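Local coordinates for diol-dehydratase (Roseburia inulinivorans, PDB 5I2A), which probably dehydrates 1,2-propanediol as a B12-independent glycyl radical enzyme of the pyruvate formate lyase-like family, at residues E771-L776 / M788-V793. Numbering follows the deposited sequence.
Sequences ESFISL and MQFNVV
Phe773 drives the edge of its ring into one face of Phe790, a T-shaped (edge-to-face) stack that packs helix 766-781 against strand 787-792 inside the beta-alpha-beta unit formed with strand 756-759. The ring centroids lie 4.6 Å apart and the planes are inclined at 61°. Phe773 CE1 stands over the centre of the Phe790 ring, 3.4 Å above its plane, while the neighbouring CZ leans toward one side and comes within 3.5 Å of Phe790 CD1. The two side chains approach from opposite directions: with CG anti to the backbone N (chi1 172°), Phe773 reaches out from the helix, whereas Phe790, its CG anti to its own carbonyl carbon, projects from the strand to meet it. Nearly one turn further along the helix, Leu776 adds a looser apolar touch, its CD2 lying 4.2 Å from Phe790 CE2.

Around this buried aromatic pair, Thr401 of helix 391-402 touches the side chains of both phenylalanines. Ala398 of the same helix packs on Phe773, and Met759 of strand 756-759 on Phe790. Backbone hydrogen bonds join Gln789 with Phe755 and Met757, and Asn791 with Met757 and Met759, the alternating pattern of a parallel pair. Both segments belong to the glycine radical family region, in which Gly817 is the predicted radical site. Beside Phe790 in sequence, Asn791 OD1 accepts a hydrogen bond from Arg814 N.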
loop_
_atom_site.group_PDB
_atom_site.type_symbol
_atom_site.label_atom_id
_atom_site.label_comp_id
_atom_site.label_asym_id
_atom_site.label_seq_id
_atom_site.Cartn_x
_atom_site.Cartn_y
_atom_site.Cartn_z
ATOM N N GLU A 771 39.478 -35.070 20.086
ATOM C CA GLU A 771 40.496 -34.184 19.554
ATOM C C GLU A 771 40.637 -34.339 18.046
ATOM O O GLU A 771 40.802 -33.351 17.347
ATOM C CB GLU A 771 41.844 -34.416 20.255
ATOM C CG GLU A 771 41.965 -33.600 21.538
ATOM C CD GLU A 771 43.137 -34.007 22.414
ATOM O OE1 GLU A 771 44.059 -34.686 21.911
ATOM O OE2 GLU A 771 43.134 -33.635 23.610
ATOM N N SER A 772 40.560 -35.556 17.523
ATOM C CA SER A 772 40.648 -35.690 16.074
ATOM C C SER A 772 39.350 -35.216 15.397
ATOM O O SER A 772 39.387 -34.751 14.264
ATOM C CB SER A 772 40.984 -37.128 15.664
ATOM O OG SER A 772 40.236 -38.044 16.409
ATOM N N PHE A 773 38.225 -35.313 16.104
ATOM C CA PHE A 773 36.963 -34.713 15.660
ATOM C C PHE A 773 37.138 -33.203 15.440
ATOM O O PHE A 773 36.859 -32.693 14.351
ATOM C CB PHE A 773 35.861 -34.993 16.684
ATOM C CG PHE A 773 34.561 -34.260 16.438
ATOM C CD1 PHE A 773 33.665 -34.703 15.485
ATOM C CD2 PHE A 773 34.218 -33.156 17.205
ATOM C CE1 PHE A 773 32.450 -34.048 15.287
ATOM C CE2 PHE A 773 33.010 -32.496 17.019
ATOM C CZ PHE A 773 32.121 -32.947 16.054
ATOM N N ILE A 774 37.636 -32.506 16.457
ATOM C CA ILE A 774 37.887 -31.063 16.352
ATOM C C ILE A 774 38.851 -30.736 15.193
ATOM O O ILE A 774 38.642 -29.772 14.454
ATOM C CB ILE A 774 38.450 -30.488 17.673
ATOM C CG1 ILE A 774 37.439 -30.630 18.815
ATOM C CG2 ILE A 774 38.895 -29.034 17.506
ATOM C CD1 ILE A 774 36.168 -29.867 18.606
ATOM N N SER A 775 39.893 -31.546 15.029
ATOM C CA SER A 775 40.853 -31.349 13.944
ATOM C C SER A 775 40.241 -31.541 12.567
ATOM O O SER A 775 40.641 -30.886 11.614
ATOM C CB SER A 775 42.045 -32.301 14.095
ATOM O OG SER A 775 42.816 -31.937 15.217
ATOM N N LEU A 776 39.308 -32.476 12.457
ATOM C CA LEU A 776 38.579 -32.664 11.208
ATOM C C LEU A 776 37.861 -31.378 10.820
ATOM O O LEU A 776 37.996 -30.902 9.692
ATOM C CB LEU A 776 37.573 -33.809 11.332
ATOM C CG LEU A 776 36.717 -34.107 10.104
ATOM C CD1 LEU A 776 37.573 -34.637 8.966
ATOM C CD2 LEU A 776 35.610 -35.102 10.447
ATOM N N MET A 788 29.759 -27.210 9.495
ATOM C CA MET A 788 29.703 -28.672 9.560
ATOM C C MET A 788 28.818 -29.115 10.706
ATOM O O MET A 788 28.761 -28.454 11.743
ATOM C CB MET A 788 31.090 -29.294 9.747
ATOM C CG MET A 788 31.894 -29.487 8.490
ATOM S SD MET A 788 33.387 -30.474 8.816
ATOM C CE MET A 788 32.870 -32.121 8.318
ATOM N N GLN A 789 28.159 -30.256 10.534
ATOM C CA GLN A 789 27.366 -30.850 11.609
ATOM C C GLN A 789 27.291 -32.367 11.442
ATOM O O GLN A 789 27.442 -32.886 10.339
ATOM C CB GLN A 789 25.965 -30.260 11.636
ATOM C CG GLN A 789 25.199 -30.562 10.366
ATOM C CD GLN A 789 23.860 -29.835 10.281
ATOM O OE1 GLN A 789 22.894 -30.378 9.752
ATOM N NE2 GLN A 789 23.799 -28.613 10.808
ATOM N N PHE A 790 27.039 -33.064 12.544
ATOM C CA PHE A 790 27.300 -34.493 12.606
ATOM C C PHE A 790 26.205 -35.321 13.246
ATOM O O PHE A 790 25.711 -35.004 14.331
ATOM C CB PHE A 790 28.593 -34.749 13.379
ATOM C CG PHE A 790 29.775 -34.006 12.840
ATOM C CD1 PHE A 790 30.014 -32.693 13.211
ATOM C CD2 PHE A 790 30.661 -34.630 11.991
ATOM C CE1 PHE A 790 31.109 -32.014 12.720
ATOM C CE2 PHE A 790 31.756 -33.960 11.508
ATOM C CZ PHE A 790 31.978 -32.650 11.877
ATOM N N ASN A 791 25.839 -36.394 12.558
ATOM C CA ASN A 791 25.213 -37.538 13.203
ATOM C C ASN A 791 26.314 -38.399 13.788
ATOM O O ASN A 791 27.384 -38.532 13.192
ATOM C CB ASN A 791 24.389 -38.361 12.216
ATOM C CG ASN A 791 22.958 -37.910 12.137
ATOM O OD1 ASN A 791 22.247 -37.881 13.144
ATOM N ND2 ASN A 791 22.526 -37.528 10.932
ATOM N N VAL A 792 26.064 -38.976 14.952
ATOM C CA VAL A 792 26.985 -39.961 15.525
ATOM C C VAL A 792 26.146 -41.154 15.968
ATOM O O VAL A 792 25.484 -41.103 16.992
ATOM C CB VAL A 792 27.796 -39.398 16.704
ATOM C CG1 VAL A 792 28.750 -40.482 17.268
ATOM C CG2 VAL A 792 28.603 -38.160 16.264
ATOM N N VAL A 793 26.141 -42.199 15.158
ATOM C CA VAL A 793 25.195 -43.294 15.345
ATOM C C VAL A 793 25.612 -44.459 14.467
ATOM O O VAL A 793 26.210 -44.272 13.413
ATOM C CB VAL A 793 23.735 -42.839 15.021
ATOM C CG1 VAL A 793 23.574 -42.556 13.538
ATOM C CG2 VAL A 793 22.698 -43.861 15.520
#